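Local structure of LAIR1 ecotodomain from MGD21 antibody (Homo sapiens, 7JZK) at residues A[38-42]-A[71-77]. The protein is a LAIR1 immunoglobulin-like ectodomain, inserted in the antibody MGD21, that binds the V2 domain of a Plasmodium RIFIN. Numbering follows the deposited sequence.
Sequences ERERN and GNAGLFR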
loop_
_atom_site.group_PDB
_atom_site.type_symbol
_atom_site.label_atom_id
_atom_site.label_comp_id
_atom_site.label_asym_id
_atom_site.label_seq_id
_atom_site.Cartn_x
_atom_site.Cartn_y
_atom_site.Cartn_z
ATOM N N GLU A 38 -5.241 -10.092 0.618
ATOM C CA GLU A 38 -6.101 -8.903 0.619
ATOM C C GLU A 38 -7.089 -8.961 1.765
ATOM O O GLU A 38 -7.431 -10.048 2.197
ATOM C CB GLU A 38 -6.867 -8.824 -0.694
ATOM C CG GLU A 38 -6.087 -8.343 -1.893
ATOM C CD GLU A 38 -6.989 -8.234 -3.106
ATOM O OE1 GLU A 38 -6.487 -7.985 -4.201
ATOM O OE2 GLU A 38 -8.196 -8.397 -2.942
ATOM N N ARG A 39 -7.500 -7.799 2.237
ATOM C CA ARG A 39 -8.551 -7.728 3.264
ATOM C C ARG A 39 -9.894 -7.587 2.558
ATOM O O ARG A 39 -9.964 -7.844 1.372
ATOM C CB ARG A 39 -8.273 -6.565 4.212
ATOM C CG ARG A 39 -6.989 -6.699 5.012
ATOM C CD ARG A 39 -7.280 -6.486 6.481
ATOM N NE ARG A 39 -8.304 -7.408 6.943
ATOM C CZ ARG A 39 -8.759 -7.469 8.185
ATOM N NH1 ARG A 39 -8.281 -6.662 9.113
ATOM N NH2 ARG A 39 -9.696 -8.341 8.494
ATOM N N GLU A 40 -10.904 -7.142 3.274
ATOM C CA GLU A 40 -12.250 -6.948 2.689
ATOM C C GLU A 40 -12.152 -5.939 1.546
ATOM O O GLU A 40 -13.000 -5.968 0.666
ATOM C CB GLU A 40 -13.204 -6.486 3.783
ATOM C CG GLU A 40 -12.645 -6.647 5.182
ATOM C CD GLU A 40 -11.743 -5.512 5.629
ATOM O OE1 GLU A 40 -11.809 -4.438 5.018
ATOM O OE2 GLU A 40 -10.964 -5.718 6.568
ATOM N N ARG A 41 -11.153 -5.068 1.593
ATOM C CA ARG A 41 -10.953 -4.095 0.511
ATOM C C ARG A 41 -9.689 -4.378 -0.290
ATOM O O ARG A 41 -8.684 -4.735 0.318
ATOM C CB ARG A 41 -11.207 -2.672 0.997
ATOM C CG ARG A 41 -12.685 -2.321 1.070
ATOM C CD ARG A 41 -13.021 -1.392 2.214
ATOM N NE ARG A 41 -12.462 -1.829 3.481
ATOM C CZ ARG A 41 -12.670 -1.215 4.639
ATOM N NH1 ARG A 41 -12.117 -1.677 5.747
ATOM N NH2 ARG A 41 -13.429 -0.137 4.682
ATOM N N ASN A 42 -9.765 -4.181 -1.602
ATOM C CA ASN A 42 -8.685 -4.475 -2.573
ATOM C C ASN A 42 -7.433 -3.678 -2.257
ATOM O O ASN A 42 -6.355 -4.173 -2.545
ATOM C CB ASN A 42 -9.146 -3.959 -3.939
ATOM C CG ASN A 42 -9.313 -5.016 -5.001
ATOM O OD1 ASN A 42 -8.977 -6.174 -4.789
ATOM N ND2 ASN A 42 -9.834 -4.620 -6.149
ATOM N N GLY A 71 -9.021 -5.530 15.608
ATOM C CA GLY A 71 -8.939 -4.977 14.269
ATOM C C GLY A 71 -8.529 -5.978 13.212
ATOM O O GLY A 71 -8.746 -5.732 12.021
ATOM N N ASN A 72 -7.900 -7.078 13.607
ATOM C CA ASN A 72 -7.534 -8.090 12.628
ATOM C C ASN A 72 -8.729 -8.905 12.161
ATOM O O ASN A 72 -8.644 -9.540 11.103
ATOM C CB ASN A 72 -6.492 -9.040 13.208
ATOM C CG ASN A 72 -5.174 -8.375 13.465
ATOM O OD1 ASN A 72 -4.665 -8.403 14.583
ATOM N ND2 ASN A 72 -4.600 -7.776 12.431
ATOM N N ALA A 73 -9.826 -8.903 12.926
ATOM C CA ALA A 73 -11.015 -9.684 12.589
ATOM C C ALA A 73 -11.592 -9.249 11.241
ATOM O O ALA A 73 -11.539 -8.070 10.868
ATOM C CB ALA A 73 -12.072 -9.538 13.685
ATOM N N GLY A 74 -12.146 -10.216 10.486
ATOM C CA GLY A 74 -12.765 -9.816 9.242
ATOM C C GLY A 74 -12.363 -10.731 8.102
ATOM O O GLY A 74 -11.901 -11.850 8.308
ATOM N N LEU A 75 -12.506 -10.248 6.877
ATOM C CA LEU A 75 -12.258 -11.040 5.683
ATOM C C LEU A 75 -10.841 -10.909 5.112
ATOM O O LEU A 75 -10.250 -9.833 5.134
ATOM C CB LEU A 75 -13.295 -10.663 4.626
ATOM C CG LEU A 75 -14.714 -11.264 4.709
ATOM C CD1 LEU A 75 -15.327 -11.286 6.081
ATOM C CD2 LEU A 75 -15.632 -10.605 3.724
ATOM N N PHE A 76 -10.315 -12.032 4.599
ATOM C CA PHE A 76 -9.010 -12.161 3.954
ATOM C C PHE A 76 -9.158 -13.057 2.728
ATOM O O PHE A 76 -9.993 -13.960 2.712
ATOM C CB PHE A 76 -7.930 -12.783 4.876
ATOM C CG PHE A 76 -7.627 -11.971 6.117
ATOM C CD1 PHE A 76 -8.424 -12.091 7.256
ATOM C CD2 PHE A 76 -6.535 -11.096 6.156
ATOM C CE1 PHE A 76 -8.144 -11.356 8.399
ATOM C CE2 PHE A 76 -6.247 -10.363 7.302
ATOM C CZ PHE A 76 -7.056 -10.488 8.423
ATOM N N ARG A 77 -8.342 -12.823 1.696
ATOM C CA ARG A 77 -8.378 -13.700 0.523
ATOM C C ARG A 77 -7.045 -13.612 -0.209
ATOM O O ARG A 77 -6.265 -12.687 0.004
ATOM C CB ARG A 77 -9.536 -13.352 -0.414
ATOM C CG ARG A 77 -9.255 -12.202 -1.350
ATOM C CD ARG A 77 -10.483 -11.894 -2.147
ATOM N NE ARG A 77 -10.337 -10.681 -2.945
ATOM C CZ ARG A 77 -11.264 -10.253 -3.807
ATOM N NH1 ARG A 77 -12.391 -10.945 -3.972
ATOM N NH2 ARG A 77 -11.067 -9.151 -4.516
#
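Glu38 and Arg77 form an antiparallel hydrogen-bonded pair joining strand 34-38 to strand 74-82, with Glu38 N to Arg77 O at 2.9 Å and Arg77 N to Glu38 O at 3.0 Å. Their side chains run side by side on one face of the sheet. Glu38 OE2 accepts from Arg77 NE at 3.1 Å in a salt bridge, and Arg77 NH2 adds a weak bond to the same oxygen. NE lies above the carboxylate plane, while the oxygen lies in the guanidinium plane. The backbones stay close through Arg39, whose CA-H points to Leu75 O. The Arg39 side chain bends at chi2 (-129°) and chi3 (56°), which lays the guanidinium flat on the Phe76 ring, centres 4.1 Å apart and planes at 10°. Glu40 OE2 sits over the opposite face, 3.2 Å from Arg39 NE, a pairing of charges without a directed N-H. At the far end, Arg39 NH1 donates to Gly71 O at 3.1 Å, in the plane of that carbonyl. Arg39 NH2 donates to Ala73 O at 3.0 Å from above the carbonyl plane. Phe76 also meets Phe24, and Arg39 packs on Gly81 of the Rifin chain. The buried Arg39 charge is probably stabilised between the Phe76 ring and the Glu40 carboxylate, with two backbone carbonyls fixing its rotation. The stack joins segment 38-42 to strand 74-82, and the two hydrogen bonds join it to the 71-73 turn, at the interface with Rifin.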